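Local structure of hypothetical protein ST1444 (Sulfolobus tokodaii, 2EO0) at residues 19-24 / 126-131; 51-56 / 133-138; 60-63 / 67-70; 105-110 / 115-120. The protein resolves Holliday junctions formed during genetic recombination, probably as a magnesium-dependent endonuclease that makes paired nicks in opposing strands of four-way DNA junctions. All coordinates share one frame; numbering follows the deposited sequence.

Contact 1: residues 19-24 / 126-131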
loop_
_atom_site.group_PDB
_atom_site.type_symbol
_atom_site.label_atom_id
_atom_site.label_comp_id
_atom_site.label_asym_id
_atom_site.label_seq_id
_atom_site.Cartn_x
_atom_site.Cartn_y
_atom_site.Cartn_z
ATOM N N VAL A 19 12.240 -0.519 -6.376
ATOM C CA VAL A 19 11.886 -0.947 -5.044
ATOM C C VAL A 19 13.079 -0.692 -4.134
ATOM O O VAL A 19 12.937 -0.036 -3.097
ATOM C CB VAL A 19 11.495 -2.452 -5.038
ATOM C CG1 VAL A 19 11.343 -2.950 -3.609
ATOM C CG2 VAL A 19 10.176 -2.649 -5.771
ATOM N N SER A 20 14.248 -1.196 -4.533
ATOM C CA SER A 20 15.480 -1.005 -3.770
ATOM C C SER A 20 15.696 0.441 -3.386
ATOM O O SER A 20 16.005 0.755 -2.235
ATOM C CB SER A 20 16.688 -1.453 -4.586
ATOM O OG SER A 20 16.774 -2.861 -4.585
ATOM N N ARG A 21 15.550 1.333 -4.352
ATOM C CA ARG A 21 15.772 2.731 -4.064
ATOM C C ARG A 21 14.739 3.316 -3.091
ATOM O O ARG A 21 15.080 4.151 -2.250
ATOM C CB ARG A 21 15.799 3.528 -5.379
ATOM C CG ARG A 21 16.944 3.133 -6.347
ATOM C CD ARG A 21 18.302 3.268 -5.649
ATOM N NE ARG A 21 18.629 4.653 -5.307
ATOM C CZ ARG A 21 19.211 5.027 -4.167
ATOM N NH1 ARG A 21 19.535 4.123 -3.229
ATOM N NH2 ARG A 21 19.493 6.313 -3.964
ATOM N N LEU A 22 13.485 2.879 -3.200
ATOM C CA LEU A 22 12.436 3.388 -2.321
ATOM C C LEU A 22 12.669 2.876 -0.903
ATOM O O LEU A 22 12.464 3.595 0.069
ATOM C CB LEU A 22 11.049 2.957 -2.829
ATOM C CG LEU A 22 10.567 3.630 -4.125
ATOM C CD1 LEU A 22 9.224 3.072 -4.581
ATOM C CD2 LEU A 22 10.475 5.122 -3.904
ATOM N N ARG A 23 13.101 1.625 -0.789
ATOM C CA ARG A 23 13.379 1.066 0.521
ATOM C C ARG A 23 14.540 1.826 1.150
ATOM O O ARG A 23 14.456 2.203 2.309
ATOM C CB ARG A 23 13.672 -0.446 0.424
ATOM C CG ARG A 23 12.396 -1.289 0.524
ATOM C CD ARG A 23 12.578 -2.763 0.185
ATOM N NE ARG A 23 11.273 -3.404 0.068
ATOM C CZ ARG A 23 11.044 -4.591 -0.494
ATOM N NH1 ARG A 23 12.050 -5.291 -1.008
ATOM N NH2 ARG A 23 9.805 -5.084 -0.545
ATOM N N ASP A 24 15.605 2.080 0.387
ATOM C CA ASP A 24 16.749 2.823 0.919
ATOM C C ASP A 24 16.323 4.209 1.396
ATOM O O ASP A 24 16.905 4.752 2.323
ATOM C CB ASP A 24 17.861 3.001 -0.133
ATOM C CG ASP A 24 18.474 1.689 -0.566
ATOM O OD1 ASP A 24 18.560 0.782 0.273
ATOM O OD2 ASP A 24 18.879 1.564 -1.735
ATOM N N MET A 126 9.904 13.474 -14.362
ATOM C CA MET A 126 10.851 13.492 -13.260
ATOM C C MET A 126 11.626 12.205 -13.102
ATOM O O MET A 126 11.221 11.155 -13.588
ATOM C CB MET A 126 10.139 13.852 -11.949
ATOM C CG MET A 126 9.232 12.807 -11.365
ATOM S SD MET A 126 7.797 13.602 -10.544
ATOM C CE MET A 126 8.349 13.892 -8.921
ATOM N N GLU A 127 12.781 12.304 -12.457
ATOM C CA GLU A 127 13.589 11.126 -12.199
ATOM C C GLU A 127 13.214 10.636 -10.827
ATOM O O GLU A 127 12.432 11.275 -10.131
ATOM C CB GLU A 127 15.068 11.447 -12.243
ATOM C CG GLU A 127 15.510 11.990 -13.571
ATOM C CD GLU A 127 17.006 12.007 -13.683
ATOM O OE1 GLU A 127 17.605 10.898 -13.710
ATOM O OE2 GLU A 127 17.576 13.124 -13.732
ATOM N N LEU A 128 13.751 9.490 -10.448
ATOM C CA LEU A 128 13.438 8.902 -9.161
ATOM C C LEU A 128 13.612 9.913 -8.034
ATOM O O LEU A 128 12.704 10.133 -7.225
ATOM C CB LEU A 128 14.329 7.684 -8.936
ATOM C CG LEU A 128 13.907 6.641 -7.892
ATOM C CD1 LEU A 128 12.398 6.567 -7.741
ATOM C CD2 LEU A 128 14.456 5.319 -8.334
ATOM N N GLU A 129 14.773 10.551 -8.008
ATOM C CA GLU A 129 15.077 11.531 -6.991
ATOM C C GLU A 129 14.056 12.655 -6.960
ATOM O O GLU A 129 13.804 13.228 -5.903
ATOM C CB GLU A 129 16.467 12.096 -7.217
ATOM C CG GLU A 129 17.265 12.190 -5.935
ATOM C CD GLU A 129 17.414 10.837 -5.245
ATOM O OE1 GLU A 129 18.119 9.950 -5.803
ATOM O OE2 GLU A 129 16.816 10.674 -4.149
ATOM N N ASP A 130 13.474 12.982 -8.104
ATOM C CA ASP A 130 12.466 14.036 -8.138
ATOM C C ASP A 130 11.162 13.468 -7.611
ATOM O O ASP A 130 10.410 14.144 -6.898
ATOM C CB ASP A 130 12.257 14.555 -9.565
ATOM C CG ASP A 130 13.546 15.043 -10.203
ATOM O OD1 ASP A 130 14.105 16.047 -9.724
ATOM O OD2 ASP A 130 14.008 14.411 -11.181
ATOM N N LEU A 131 10.888 12.218 -7.966
ATOM C CA LEU A 131 9.668 11.592 -7.496
ATOM C C LEU A 131 9.720 11.625 -5.992
ATOM O O LEU A 131 8.746 11.983 -5.335
ATOM C CB LEU A 131 9.552 10.142 -7.964
ATOM C CG LEU A 131 8.253 9.459 -7.509
ATOM C CD1 LEU A 131 7.042 10.277 -7.963
ATOM C CD2 LEU A 131 8.179 8.066 -8.069
#
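Two helices of the PDDEXK nuclease fold meet here: Arg21 of helix 13-24 and Leu128 in the first turn of helix 128-143. The contact is small and lies at the surface. Its closest apolar touch is one methyl against the base of the arginine. Leu128 CD2 lies 3.7 Å from Arg21 CB and 3.9 Å from Arg21 CG. Only the aliphatic root of Arg21 is used in this way. Its chain bends at chi2 (-56°) and again at chi3 (-66°), and this double bend carries the guanidinium back to its own helix. There Arg21 NH1 forms a salt bridge to Asp24 OD2 at 3.0 Å, although the hydrogen bond within it is weak. Glu129 OE1 lies at the guanidinium edge, 4.3 Å from Arg21 NH2. That is too long for a salt bridge, but the charges should still attract. The start of helix 128-143 has its own polar bond. Glu127 is the N-cap residue, and its N donates to Asp130 OD2 at 2.8 Å, which is one half of a capping box. The two helices rest on different strands of the mixed sheet. Val19 and Leu22 touch Val29 of strand 28-30. Leu131 packs on Phe101 of strand 98-103, and Met126 shares a backbone hydrogen bond with the same residue. These are the two outermost strands of that sheet within the chain.

Contact 2: residues 51-56 / 133-138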
loop_
_atom_site.group_PDB
_atom_site.type_symbol
_atom_site.label_atom_id
_atom_site.label_comp_id
_atom_site.label_asym_id
_atom_site.label_seq_id
_atom_site.Cartn_x
_atom_site.Cartn_y
_atom_site.Cartn_z
ATOM N N SER A 51 5.210 7.265 5.801
ATOM C CA SER A 51 4.614 8.293 6.642
ATOM C C SER A 51 3.150 8.618 6.331
ATOM O O SER A 51 2.746 9.757 6.382
ATOM C CB SER A 51 5.468 9.560 6.534
ATOM O OG SER A 51 6.865 9.242 6.610
ATOM N N GLY A 52 2.335 7.613 6.035
ATOM C CA GLY A 52 0.950 7.914 5.738
ATOM C C GLY A 52 0.656 8.295 4.286
ATOM O O GLY A 52 -0.522 8.450 3.933
ATOM N N VAL A 53 1.678 8.477 3.442
ATOM C CA VAL A 53 1.414 8.805 2.037
ATOM C C VAL A 53 1.522 7.539 1.180
ATOM O O VAL A 53 2.415 6.710 1.363
ATOM C CB VAL A 53 2.373 9.916 1.501
ATOM C CG1 VAL A 53 2.210 10.083 -0.021
ATOM C CG2 VAL A 53 2.049 11.242 2.178
ATOM N N ILE A 54 0.577 7.385 0.266
ATOM C CA ILE A 54 0.499 6.218 -0.608
ATOM C C ILE A 54 0.895 6.575 -2.029
ATOM O O ILE A 54 0.287 7.472 -2.633
ATOM C CB ILE A 54 -0.966 5.689 -0.714
ATOM C CG1 ILE A 54 -1.545 5.366 0.671
ATOM C CG2 ILE A 54 -1.031 4.486 -1.646
ATOM C CD1 ILE A 54 -3.100 5.106 0.625
ATOM N N ILE A 55 1.896 5.895 -2.578
ATOM C CA ILE A 55 2.252 6.164 -3.965
ATOM C C ILE A 55 2.219 4.881 -4.782
ATOM O O ILE A 55 2.822 3.851 -4.435
ATOM C CB ILE A 55 3.611 6.895 -4.112
ATOM C CG1 ILE A 55 4.718 6.087 -3.464
ATOM C CG2 ILE A 55 3.534 8.298 -3.432
ATOM C CD1 ILE A 55 6.075 6.759 -3.591
ATOM N N LEU A 56 1.451 4.942 -5.858
ATOM C CA LEU A 56 1.282 3.807 -6.727
ATOM C C LEU A 56 2.074 4.025 -8.016
ATOM O O LEU A 56 2.065 5.127 -8.591
ATOM C CB LEU A 56 -0.211 3.644 -7.003
ATOM C CG LEU A 56 -1.076 3.587 -5.724
ATOM C CD1 LEU A 56 -2.563 3.543 -6.071
ATOM C CD2 LEU A 56 -0.682 2.365 -4.917
ATOM N N ARG A 133 11.583 13.625 -3.940
ATOM C CA ARG A 133 11.429 14.962 -3.362
ATOM C C ARG A 133 9.953 15.332 -3.318
ATOM O O ARG A 133 9.463 15.907 -2.333
ATOM C CB ARG A 133 12.188 16.018 -4.174
ATOM C CG ARG A 133 13.684 16.054 -3.891
ATOM C CD ARG A 133 14.409 17.114 -4.729
ATOM N NE ARG A 133 15.848 17.142 -4.451
ATOM C CZ ARG A 133 16.718 17.974 -5.028
ATOM N NH1 ARG A 133 16.311 18.869 -5.930
ATOM N NH2 ARG A 133 18.006 17.908 -4.709
ATOM N N TYR A 134 9.252 14.995 -4.394
ATOM C CA TYR A 134 7.839 15.287 -4.490
ATOM C C TYR A 134 7.077 14.572 -3.385
ATOM O O TYR A 134 6.217 15.151 -2.723
ATOM C CB TYR A 134 7.285 14.818 -5.830
ATOM C CG TYR A 134 5.794 14.930 -5.859
ATOM C CD1 TYR A 134 5.181 16.161 -6.059
ATOM C CD2 TYR A 134 4.985 13.809 -5.650
ATOM C CE1 TYR A 134 3.807 16.283 -6.064
ATOM C CE2 TYR A 134 3.609 13.915 -5.644
ATOM C CZ TYR A 134 3.023 15.162 -5.864
ATOM O OH TYR A 134 1.658 15.285 -5.954
ATOM N N VAL A 135 7.366 13.291 -3.220
ATOM C CA VAL A 135 6.704 12.530 -2.180
ATOM C C VAL A 135 6.979 13.158 -0.811
ATOM O O VAL A 135 6.075 13.273 0.004
ATOM C CB VAL A 135 7.170 11.051 -2.158
ATOM C CG1 VAL A 135 6.479 10.318 -1.023
ATOM C CG2 VAL A 135 6.845 10.374 -3.488
ATOM N N GLU A 136 8.224 13.564 -0.571
ATOM C CA GLU A 136 8.585 14.192 0.695
ATOM C C GLU A 136 7.790 15.452 0.988
ATOM O O GLU A 136 7.415 15.686 2.140
ATOM C CB GLU A 136 10.070 14.550 0.731
ATOM C CG GLU A 136 10.998 13.375 0.959
ATOM C CD GLU A 136 10.589 12.559 2.177
ATOM O OE1 GLU A 136 10.019 13.159 3.120
ATOM O OE2 GLU A 136 10.848 11.334 2.189
ATOM N N SER A 137 7.530 16.260 -0.039
ATOM C CA SER A 137 6.788 17.495 0.149
ATOM C C SER A 137 5.332 17.213 0.476
ATOM O O SER A 137 4.652 18.052 1.067
ATOM C CB SER A 137 6.893 18.401 -1.090
ATOM O OG SER A 137 6.027 17.989 -2.138
ATOM N N LYS A 138 4.854 16.029 0.094
ATOM C CA LYS A 138 3.475 15.642 0.379
ATOM C C LYS A 138 3.369 15.159 1.810
ATOM O O LYS A 138 2.315 15.262 2.438
ATOM C CB LYS A 138 2.994 14.566 -0.600
ATOM C CG LYS A 138 2.587 15.160 -1.953
ATOM C CD LYS A 138 1.673 14.224 -2.738
ATOM C CE LYS A 138 0.377 13.890 -1.963
ATOM N NZ LYS A 138 -0.492 12.909 -2.682
#
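Ile55 and Val135 point at each other tip to tip where helix 128-143 packs on the central mixed sheet of the nuclease fold. Strand 53-56 and helix 133-138 run roughly antiparallel, at 151°, with their axes 9.5 Å apart. Ile55 CG1 sits between the backbone N and the carbonyl carbon (chi1 57°), and CD1 ends 3.7 Å from Val135 CG2. Ile55 CG2 lies 3.9 Å from the same methyl. One branch of the valine thus meets both branches of the isoleucine. The other branch, CG1, faces Val53 CG1 more loosely at 4.4 Å. Val53 CG2 instead approaches the helix backbone, 4.0 Å from Lys138 O. Of the Lys138 side chain, the aliphatic base lies nearest; its NZ forms a salt bridge with Glu88. Phe27 touches both Ile55 and Val135 and extends this buried apolar patch. Ile54 turns away from the helix and packs on Gly52 of the second subunit. Ser51 and Gly52 make backbone hydrogen bonds to that subunit. Within the helix, Tyr134 O accepts two bonds from the same face of its plane, besides a weak one from Ser137 N: Lys138 N at 3.3 Å and Ser137 OG at 2.9 Å.

Contact 3: residues 60-63 / 67-70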
loop_
_atom_site.group_PDB
_atom_site.type_symbol
_atom_site.label_atom_id
_atom_site.label_comp_id
_atom_site.label_asym_id
_atom_site.label_seq_id
_atom_site.Cartn_x
_atom_site.Cartn_y
_atom_site.Cartn_z
ATOM N N LYS A 60 6.452 0.681 -17.145
ATOM C CA LYS A 60 6.443 0.161 -18.510
ATOM C C LYS A 60 7.812 0.359 -19.126
ATOM O O LYS A 60 8.536 1.299 -18.776
ATOM C CB LYS A 60 5.389 0.876 -19.376
ATOM C CG LYS A 60 4.153 0.048 -19.700
ATOM C CD LYS A 60 3.084 0.181 -18.632
ATOM C CE LYS A 60 1.793 -0.507 -19.039
ATOM N NZ LYS A 60 1.962 -1.975 -19.090
ATOM N N SER A 61 8.170 -0.542 -20.031
ATOM C CA SER A 61 9.441 -0.472 -20.740
ATOM C C SER A 61 9.172 -0.198 -22.215
ATOM O O SER A 61 8.552 -1.008 -22.898
ATOM C CB SER A 61 10.216 -1.785 -20.597
ATOM O OG SER A 61 11.301 -1.839 -21.518
ATOM N N ARG A 62 9.623 0.953 -22.702
ATOM C CA ARG A 62 9.434 1.328 -24.109
ATOM C C ARG A 62 10.778 1.722 -24.726
ATOM O O ARG A 62 11.515 2.526 -24.165
ATOM C CB ARG A 62 8.464 2.496 -24.219
ATOM C CG ARG A 62 7.090 2.223 -23.642
ATOM C CD ARG A 62 6.387 1.093 -24.358
ATOM N NE ARG A 62 4.955 1.134 -24.088
ATOM C CZ ARG A 62 4.275 0.189 -23.459
ATOM N NH1 ARG A 62 4.884 -0.901 -23.015
ATOM N NH2 ARG A 62 2.975 0.335 -23.281
ATOM N N LYS A 63 11.091 1.166 -25.887
ATOM C CA LYS A 63 12.376 1.465 -26.506
ATOM C C LYS A 63 12.361 2.103 -27.895
ATOM O O LYS A 63 13.145 1.707 -28.753
ATOM C CB LYS A 63 13.224 0.190 -26.542
ATOM C CG LYS A 63 13.337 -0.503 -25.193
ATOM C CD LYS A 63 13.588 0.502 -24.070
ATOM C CE LYS A 63 13.770 -0.214 -22.756
ATOM N NZ LYS A 63 14.850 -1.236 -22.907
ATOM N N LYS A 67 4.885 8.633 -28.985
ATOM C CA LYS A 67 3.721 8.340 -28.109
ATOM C C LYS A 67 3.756 6.994 -27.402
ATOM O O LYS A 67 3.978 5.951 -28.024
ATOM C CB LYS A 67 2.418 8.429 -28.903
ATOM C CG LYS A 67 1.911 9.853 -29.117
ATOM C CD LYS A 67 0.609 9.911 -29.937
ATOM C CE LYS A 67 -0.601 9.408 -29.153
ATOM N NZ LYS A 67 -1.913 9.638 -29.865
ATOM N N ILE A 68 3.531 7.034 -26.091
ATOM C CA ILE A 68 3.471 5.834 -25.265
ATOM C C ILE A 68 1.991 5.536 -25.091
ATOM O O ILE A 68 1.228 6.395 -24.646
ATOM C CB ILE A 68 4.038 6.054 -23.861
ATOM C CG1 ILE A 68 5.459 6.604 -23.951
ATOM C CG2 ILE A 68 3.983 4.747 -23.085
ATOM C CD1 ILE A 68 6.093 6.904 -22.595
ATOM N N TYR A 69 1.594 4.313 -25.419
ATOM C CA TYR A 69 0.205 3.909 -25.328
ATOM C C TYR A 69 -0.043 2.937 -24.203
ATOM O O TYR A 69 0.723 2.007 -23.994
ATOM C CB TYR A 69 -0.222 3.255 -26.642
ATOM C CG TYR A 69 -0.499 4.238 -27.752
ATOM C CD1 TYR A 69 -1.723 4.908 -27.824
ATOM C CD2 TYR A 69 0.460 4.511 -28.729
ATOM C CE1 TYR A 69 -1.990 5.833 -28.848
ATOM C CE2 TYR A 69 0.207 5.434 -29.758
ATOM C CZ TYR A 69 -1.021 6.089 -29.809
ATOM O OH TYR A 69 -1.290 6.992 -30.820
ATOM N N ILE A 70 -1.124 3.157 -23.470
ATOM C CA ILE A 70 -1.497 2.243 -22.411
ATOM C C ILE A 70 -2.944 1.837 -22.671
ATOM O O ILE A 70 -3.803 2.680 -22.900
ATOM C CB ILE A 70 -1.356 2.897 -21.050
ATOM C CG1 ILE A 70 -1.741 1.900 -19.958
ATOM C CG2 ILE A 70 -2.210 4.141 -21.002
ATOM C CD1 ILE A 70 -1.351 2.336 -18.571
#
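Arg62, just past the end of strand 53-61, reaches to Ile68 and Tyr69 on the short strand 68-70. Its CB points toward that strand. The chain then bends at chi2 (-62°), which swings the rest of it past Ile68. Arg62 CG lies 4.0 Å from Ile68 CG2, and NE follows at 3.9 Å from the same methyl. The two side chains pass at a slant. Beyond CZ, NH2 is the atom that bonds. It donates to Tyr69 O at 2.9 Å, with an angle of 145° at the hydrogen. The acceptor lies in the guanidinium plane, and the donor sits almost in line with the carbonyl bond. Lys60 CB stands over one guanidinium face, offset toward its rim, so the flat group has a neighbour above as well as a bond at its edge.

Ile68 and Ile70 make backbone bonds to Ile117 and Tyr115. The carbonyl of Tyr69, between them, is turned the other way, toward Arg62. A side chain therefore takes up an acceptor at the outer edge of the small sheet. Lys60 adds a looser touch, with CE 4.3 Å from Ile70 CD1. Its NZ has weak partners in Glu58 and Gln74. Glu58, a probable magnesium ligand, and Lys60 are the Glu and Lys of the E-X-K signature typical of PDDEXK nucleases, so the contact borders the probable active site.

Contact 4: residues 105-110 / 115-120; sequences DMLRQT and YAIDLE
Gln109 CG is anti to the backbone N (chi1 -176°) and the chain stays extended, which lays it across the ring of Tyr115. Gln109 CG stands over one face, 4.3 Å from the ring centroid of Tyr115, in a CH-pi contact. The amide plane is only 13° from the ring plane. Gln109 NE2 passes near the phenol oxygen without a hydrogen bond. It bonds instead to Gly113 O, while Tyr115 OH bonds to Glu76 and the ring has a cation-pi contact with Arg79.

The backbone is a short antiparallel beta hairpin. Arg108 and Ala116 form its hydrogen-bonded pair: Arg108 N donates to Ala116 O at 3.0 Å, and Ala116 N returns a bond to Arg108 O. Gln109 and Tyr115 are the adjoining non-hydrogen-bonded pair. The Arg108 chain bends at chi2 (75°) and brings NH1 back to Met106 O at 2.9 Å, on a lone pair in the carbonyl plane. Ile117 CD1 lies at the guanidinium edge, 3.9 Å from Arg108 NH1, and 3.8 Å from Met106 CB. Leu107 crosses Ile117 at about a right angle, with Leu107 CD2 3.6 Å from Ile117 CG2. Thr110 CG2 touches Ala116 CB at 3.9 Å.

Two main-chain bonds thus set the pairing of the hairpin, and apolar contacts fill in beside them. Gln109 and Tyr115 pack through carbon atoms, while their polar ends bond to Gly113 and Glu76. Arg108 differs: NH1 bonds a main-chain oxygen just before its own strand, and the same guanidinium edge meets Ile117 CD1.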
loop_
_atom_site.group_PDB
_atom_site.type_symbol
_atom_site.label_atom_id
_atom_site.label_comp_id
_atom_site.label_asym_id
_atom_site.label_seq_id
_atom_site.Cartn_x
_atom_site.Cartn_y
_atom_site.Cartn_z
ATOM N N ASP A 105 -2.207 11.053 -14.374
ATOM C CA ASP A 105 -3.203 11.997 -14.881
ATOM C C ASP A 105 -2.780 12.681 -16.172
ATOM O O ASP A 105 -3.584 13.347 -16.813
ATOM C CB ASP A 105 -3.493 13.078 -13.842
ATOM C CG ASP A 105 -4.186 12.533 -12.625
ATOM O OD1 ASP A 105 -4.903 11.506 -12.772
ATOM O OD2 ASP A 105 -4.031 13.140 -11.530
ATOM N N MET A 106 -1.516 12.529 -16.542
ATOM C CA MET A 106 -1.014 13.142 -17.767
ATOM C C MET A 106 -1.407 12.338 -19.002
ATOM O O MET A 106 -1.310 12.830 -20.123
ATOM C CB MET A 106 0.508 13.288 -17.709
ATOM C CG MET A 106 1.011 14.171 -16.570
ATOM S SD MET A 106 0.732 15.943 -16.829
ATOM C CE MET A 106 2.451 16.442 -17.218
ATOM N N LEU A 107 -1.833 11.098 -18.811
ATOM C CA LEU A 107 -2.249 10.285 -19.948
ATOM C C LEU A 107 -3.624 10.769 -20.440
ATOM O O LEU A 107 -4.586 10.793 -19.667
ATOM C CB LEU A 107 -2.360 8.807 -19.546
ATOM C CG LEU A 107 -1.127 8.018 -19.110
ATOM C CD1 LEU A 107 -1.601 6.762 -18.416
ATOM C CD2 LEU A 107 -0.245 7.667 -20.308
ATOM N N ARG A 108 -3.718 11.159 -21.710
ATOM C CA ARG A 108 -5.003 11.595 -22.268
ATOM C C ARG A 108 -5.606 10.447 -23.085
ATOM O O ARG A 108 -4.899 9.725 -23.806
ATOM C CB ARG A 108 -4.837 12.832 -23.170
ATOM C CG ARG A 108 -4.775 14.189 -22.455
ATOM C CD ARG A 108 -3.437 14.428 -21.753
ATOM N NE ARG A 108 -3.260 15.820 -21.320
ATOM C CZ ARG A 108 -2.105 16.337 -20.895
ATOM N NH1 ARG A 108 -1.010 15.584 -20.843
ATOM N NH2 ARG A 108 -2.039 17.614 -20.524
ATOM N N GLN A 109 -6.913 10.269 -22.974
ATOM C CA GLN A 109 -7.561 9.198 -23.706
ATOM C C GLN A 109 -7.538 9.494 -25.193
ATOM O O GLN A 109 -7.890 10.593 -25.612
ATOM C CB GLN A 109 -8.997 9.035 -23.230
ATOM C CG GLN A 109 -9.751 7.887 -23.865
ATOM C CD GLN A 109 -11.093 7.656 -23.189
ATOM O OE1 GLN A 109 -11.814 8.612 -22.874
ATOM N NE2 GLN A 109 -11.440 6.387 -22.967
ATOM N N THR A 110 -7.108 8.512 -25.983
ATOM C CA THR A 110 -7.038 8.653 -27.441
ATOM C C THR A 110 -8.419 8.475 -28.077
ATOM O O THR A 110 -9.370 7.980 -27.446
ATOM C CB THR A 110 -6.098 7.592 -28.094
ATOM O OG1 THR A 110 -6.789 6.339 -28.209
ATOM C CG2 THR A 110 -4.845 7.382 -27.253
ATOM N N TYR A 115 -5.109 5.181 -23.741
ATOM C CA TYR A 115 -4.526 6.362 -23.157
ATOM C C TYR A 115 -3.107 6.478 -23.625
ATOM O O TYR A 115 -2.429 5.471 -23.846
ATOM C CB TYR A 115 -4.596 6.265 -21.640
ATOM C CG TYR A 115 -6.020 6.244 -21.130
ATOM C CD1 TYR A 115 -6.677 7.415 -20.808
ATOM C CD2 TYR A 115 -6.733 5.053 -21.055
ATOM C CE1 TYR A 115 -8.018 7.399 -20.429
ATOM C CE2 TYR A 115 -8.040 5.030 -20.690
ATOM C CZ TYR A 115 -8.692 6.197 -20.377
ATOM O OH TYR A 115 -10.033 6.162 -20.026
ATOM N N ALA A 116 -2.658 7.718 -23.791
ATOM C CA ALA A 116 -1.314 7.952 -24.268
ATOM C C ALA A 116 -0.745 9.274 -23.839
ATOM O O ALA A 116 -1.454 10.185 -23.406
ATOM C CB ALA A 116 -1.269 7.843 -25.785
ATOM N N ILE A 117 0.568 9.344 -23.976
ATOM C CA ILE A 117 1.337 10.509 -23.618
ATOM C C ILE A 117 2.494 10.498 -24.620
ATOM O O ILE A 117 3.008 9.423 -24.984
ATOM C CB ILE A 117 1.837 10.381 -22.133
ATOM C CG1 ILE A 117 2.633 11.621 -21.725
ATOM C CG2 ILE A 117 2.638 9.085 -21.928
ATOM C CD1 ILE A 117 1.740 12.812 -21.325
ATOM N N ASP A 118 2.869 11.678 -25.105
ATOM C CA ASP A 118 3.970 11.795 -26.063
ATOM C C ASP A 118 5.312 11.542 -25.353
ATOM O O ASP A 118 5.493 11.972 -24.211
ATOM C CB ASP A 118 3.916 13.185 -26.696
ATOM C CG ASP A 118 3.916 14.286 -25.665
ATOM O OD1 ASP A 118 4.995 14.878 -25.451
ATOM O OD2 ASP A 118 2.850 14.555 -25.048
ATOM N N LEU A 119 6.248 10.849 -26.006
ATOM C CA LEU A 119 7.525 10.566 -25.351
ATOM C C LEU A 119 8.242 11.835 -24.949
ATOM O O LEU A 119 9.111 11.827 -24.084
ATOM C CB LEU A 119 8.451 9.677 -26.208
ATOM C CG LEU A 119 9.448 10.104 -27.296
ATOM C CD1 LEU A 119 10.352 11.202 -26.802
ATOM C CD2 LEU A 119 10.309 8.905 -27.709
ATOM N N GLU A 120 7.864 12.937 -25.568
ATOM C CA GLU A 120 8.469 14.217 -25.253
ATOM C C GLU A 120 8.236 14.519 -23.778
ATOM O O GLU A 120 9.170 14.849 -23.033
ATOM C CB GLU A 120 7.828 15.327 -26.097
ATOM C CG GLU A 120 7.964 15.128 -27.602
ATOM C CD GLU A 120 7.627 13.699 -28.058
ATOM O OE1 GLU A 120 6.449 13.293 -27.993
ATOM O OE2 GLU A 120 8.557 12.980 -28.480
#

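The four contacts divide between two regions of the fold. Contacts 1 and 2 share helix 128-143, have centres 11 Å apart, and adjoin along that helix. Contacts 3 and 4 lie 10 Å apart and meet in the small antiparallel sheet, where strands 68-70 and 115-117 are neighbours. Contacts 2 and 3 use the two ends of strand 53-61, with centres 25 Å apart on opposite sides of the chain's centre. Along the chain, contacts 1 and 2 interlace, and contacts 3 and 4 follow in series inside the loops they close. Strand 53-61 thus runs from the subunit interface at contact 2 to the probable magnesium site beside contact 3.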